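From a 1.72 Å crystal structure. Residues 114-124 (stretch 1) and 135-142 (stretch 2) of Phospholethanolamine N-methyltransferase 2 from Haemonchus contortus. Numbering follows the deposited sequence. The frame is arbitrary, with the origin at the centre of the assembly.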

# COMPACT_ATOMS: atom_id res chain seq x y z
N LYS A 114 -9.59 12.26 0.73
CA LYS A 114 -10.75 11.76 -0.01
C LYS A 114 -10.59 10.33 -0.51
O LYS A 114 -11.51 9.51 -0.39
CB LYS A 114 -11.08 12.67 -1.19
CG LYS A 114 -12.45 12.39 -1.77
CD LYS A 114 -13.55 12.72 -0.76
CE LYS A 114 -14.94 12.41 -1.30
NZ LYS A 114 -16.05 12.76 -0.35
N MET A 115 -9.43 10.01 -1.07
CA MET A 115 -9.21 8.64 -1.55
C MET A 115 -9.38 7.65 -0.41
O MET A 115 -10.02 6.61 -0.57
CB MET A 115 -7.81 8.51 -2.17
CG MET A 115 -7.49 7.13 -2.72
SD MET A 115 -6.89 5.98 -1.46
CE MET A 115 -5.24 6.63 -1.17
N ALA A 116 -8.82 7.98 0.75
CA ALA A 116 -8.90 7.07 1.90
C ALA A 116 -10.32 6.93 2.41
O ALA A 116 -10.76 5.83 2.74
CB ALA A 116 -7.97 7.54 3.02
N MET A 117 -11.05 8.04 2.48
CA MET A 117 -12.42 8.01 2.98
C MET A 117 -13.34 7.25 2.04
O MET A 117 -14.23 6.53 2.48
CB MET A 117 -12.94 9.44 3.19
CG MET A 117 -12.06 10.29 4.09
SD MET A 117 -12.91 11.74 4.75
CE MET A 117 -14.13 12.07 3.48
N LEU A 118 -13.13 7.41 0.73
CA LEU A 118 -13.91 6.66 -0.24
C LEU A 118 -13.62 5.17 -0.12
O LEU A 118 -14.55 4.34 -0.13
CB LEU A 118 -13.60 7.15 -1.66
CG LEU A 118 -14.31 8.44 -2.07
CD1 LEU A 118 -13.84 8.84 -3.45
CD2 LEU A 118 -15.82 8.23 -2.06
N THR A 119 -12.34 4.82 0.04
CA THR A 119 -11.96 3.41 0.16
C THR A 119 -12.64 2.79 1.37
O THR A 119 -13.19 1.68 1.28
CB THR A 119 -10.44 3.27 0.26
OG1 THR A 119 -9.84 3.92 -0.87
CG2 THR A 119 -10.03 1.80 0.27
N ASP A 120 -12.63 3.50 2.49
CA ASP A 120 -13.29 2.99 3.69
C ASP A 120 -14.79 2.86 3.47
O ASP A 120 -15.41 1.89 3.91
CB ASP A 120 -13.01 3.89 4.90
CG ASP A 120 -11.60 3.73 5.44
OD1 ASP A 120 -10.96 2.69 5.16
OD2 ASP A 120 -11.14 4.64 6.17
N TYR A 121 -15.38 3.82 2.78
CA TYR A 121 -16.81 3.82 2.53
C TYR A 121 -17.22 2.59 1.71
O TYR A 121 -18.21 1.92 2.03
CB TYR A 121 -17.22 5.09 1.79
CG TYR A 121 -18.67 5.48 1.96
CD1 TYR A 121 -19.04 6.37 2.96
CD2 TYR A 121 -19.65 4.97 1.13
CE1 TYR A 121 -20.36 6.74 3.12
CE2 TYR A 121 -20.98 5.33 1.29
CZ TYR A 121 -21.33 6.22 2.29
OH TYR A 121 -22.64 6.59 2.46
N PHE A 122 -16.46 2.30 0.66
CA PHE A 122 -16.72 1.13 -0.18
C PHE A 122 -16.54 -0.15 0.63
O PHE A 122 -17.29 -1.12 0.45
CB PHE A 122 -15.75 1.11 -1.37
CG PHE A 122 -15.93 2.24 -2.33
CD1 PHE A 122 -17.18 2.81 -2.53
CD2 PHE A 122 -14.85 2.73 -3.05
CE1 PHE A 122 -17.35 3.85 -3.43
CE2 PHE A 122 -15.01 3.77 -3.95
CZ PHE A 122 -16.27 4.33 -4.13
N ASP A 123 -15.55 -0.15 1.52
CA ASP A 123 -15.18 -1.36 2.26
C ASP A 123 -16.22 -1.73 3.32
O ASP A 123 -16.36 -2.89 3.70
CB ASP A 123 -13.80 -1.18 2.90
CG ASP A 123 -13.11 -2.50 3.21
OD1 ASP A 123 -13.19 -3.45 2.39
OD2 ASP A 123 -12.47 -2.60 4.28
N VAL A 124 -16.95 -0.72 3.78
CA VAL A 124 -17.89 -0.87 4.89
C VAL A 124 -19.32 -1.14 4.42
O VAL A 124 -20.09 -1.82 5.10
CB VAL A 124 -17.83 0.39 5.80
CG1 VAL A 124 -19.07 0.53 6.66
CG2 VAL A 124 -16.57 0.35 6.67
N GLY A 135 -21.20 -7.25 -0.34
CA GLY A 135 -20.45 -6.01 -0.25
C GLY A 135 -19.20 -6.15 -1.09
O GLY A 135 -18.98 -7.19 -1.72
N PHE A 136 -18.38 -5.11 -1.12
CA PHE A 136 -17.14 -5.19 -1.88
C PHE A 136 -15.94 -5.54 -1.02
O PHE A 136 -15.72 -4.92 0.02
CB PHE A 136 -16.87 -3.86 -2.61
CG PHE A 136 -17.74 -3.66 -3.81
CD1 PHE A 136 -17.65 -4.50 -4.91
CD2 PHE A 136 -18.66 -2.61 -3.85
CE1 PHE A 136 -18.46 -4.31 -6.03
CE2 PHE A 136 -19.47 -2.40 -4.95
CZ PHE A 136 -19.38 -3.26 -6.05
N GLN A 137 -15.18 -6.53 -1.46
CA GLN A 137 -13.89 -6.84 -0.87
C GLN A 137 -12.82 -6.00 -1.56
O GLN A 137 -12.81 -5.89 -2.79
CB GLN A 137 -13.57 -8.33 -1.02
CG GLN A 137 -12.15 -8.72 -0.58
CD GLN A 137 -11.89 -10.20 -0.75
OE1 GLN A 137 -12.65 -11.04 -0.26
NE2 GLN A 137 -10.81 -10.54 -1.45
N PHE A 138 -11.93 -5.42 -0.78
CA PHE A 138 -10.88 -4.56 -1.32
C PHE A 138 -9.76 -5.35 -2.01
O PHE A 138 -9.30 -6.37 -1.49
CB PHE A 138 -10.30 -3.69 -0.20
CG PHE A 138 -9.15 -2.83 -0.65
CD1 PHE A 138 -9.39 -1.62 -1.31
CD2 PHE A 138 -7.84 -3.23 -0.43
CE1 PHE A 138 -8.34 -0.83 -1.73
CE2 PHE A 138 -6.79 -2.43 -0.85
CZ PHE A 138 -7.03 -1.24 -1.49
N TYR A 139 -9.32 -4.87 -3.18
CA TYR A 139 -8.13 -5.42 -3.82
C TYR A 139 -7.00 -4.40 -3.94
O TYR A 139 -5.88 -4.66 -3.49
CB TYR A 139 -8.45 -6.03 -5.19
CG TYR A 139 -7.24 -6.66 -5.83
CD1 TYR A 139 -6.79 -7.92 -5.43
CD2 TYR A 139 -6.54 -6.00 -6.83
CE1 TYR A 139 -5.66 -8.49 -6.01
CE2 TYR A 139 -5.42 -6.57 -7.41
CZ TYR A 139 -4.99 -7.81 -7.01
OH TYR A 139 -3.87 -8.36 -7.61
N ALA A 140 -7.26 -3.25 -4.56
CA ALA A 140 -6.22 -2.24 -4.71
C ALA A 140 -6.77 -0.87 -5.05
O ALA A 140 -7.90 -0.74 -5.52
CB ALA A 140 -5.19 -2.66 -5.77
N VAL A 141 -5.95 0.15 -4.80
CA VAL A 141 -6.16 1.46 -5.40
C VAL A 141 -4.89 1.78 -6.15
O VAL A 141 -3.80 1.76 -5.58
CB VAL A 141 -6.36 2.56 -4.36
CG1 VAL A 141 -6.74 3.89 -5.08
CG2 VAL A 141 -7.44 2.19 -3.36
N ASN A 142 -5.02 2.06 -7.44
CA ASN A 142 -3.88 2.47 -8.25
C ASN A 142 -4.04 3.89 -8.74
O ASN A 142 -5.14 4.44 -8.74
CB ASN A 142 -3.73 1.56 -9.47
CG ASN A 142 -3.20 0.19 -9.13
OD1 ASN A 142 -2.00 0.01 -8.89
ND2 ASN A 142 -4.10 -0.80 -9.13
O HOH W 1 -19.30 -2.75 -0.16
O HOH W 2 -12.03 -5.71 2.00
O HOH W 3 -15.54 -5.43 2.70
O HOH W 4 -13.74 -2.75 -0.31

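The helix 114-124 packs across the strand 135-142 at 130° between their N-to-C directions, and the two axes approach to 7.2 Å. The contact is small, 293 Å² over both sides, and no direct hydrogen bond crosses it. Apolar packing serves one end, and ordered water serves the other.

Phe 136 covers the most surface, 52 Å². Its CA-to-CB bond points sideways, and Phe 136 O and CB each lie 4.1 Å from Phe 122 O. Two carbonyl oxygens cannot hydrogen-bond to each other directly, so water supplies the donors. Water 1 bridges a carbonyl and an amide, donating to Phe 122 O (2.7 Å) and accepting from Phe 136 N (2.7 Å), and so links the helix's last turn to the strand backbone. The apolar side chain suits a buried place, leaving backbone N and O to serve the waters.

Asp 123 (45 Å²) extends this hydrated seam. Its CA-to-CB bond points sideways, but with chi1 in t the carboxylate comes nearer the strand, and Asp 123 OD1 stands 3.8 Å from Phe 136 O. Water 4 donates to both, at 2.8 Å from Asp 123 OD1 and 3.0 Å from Phe 136 O. Water 2 donates to Asp 123 OD1 (2.6 Å) and accepts from Phe 138 N (2.8 Å). A carboxylate suits this place because one oxygen can accept from several waters.

Val 141 (47 Å²) anchors the apolar end. Pointing toward the helix, Val 141 sets CG1 4.1 Å from Met 115 CG and CG2 3.9 Å from Thr 119 OG1. A branched side chain is compact enough to meet both residues, one helical turn apart, while methionine offers a flexible apolar surface. Thr 119 can be buried here because its OG1 donates to Met 115 O (2.7 Å), and its methyl remains free for packing: Thr 119 CG2 meets Phe 138 CE1 at 3.7 Å, approaching the ring obliquely. Phe 138 points toward the helix, its CB 3.9 Å from Asp 123 OD1, and its broad ring reaches Thr 119.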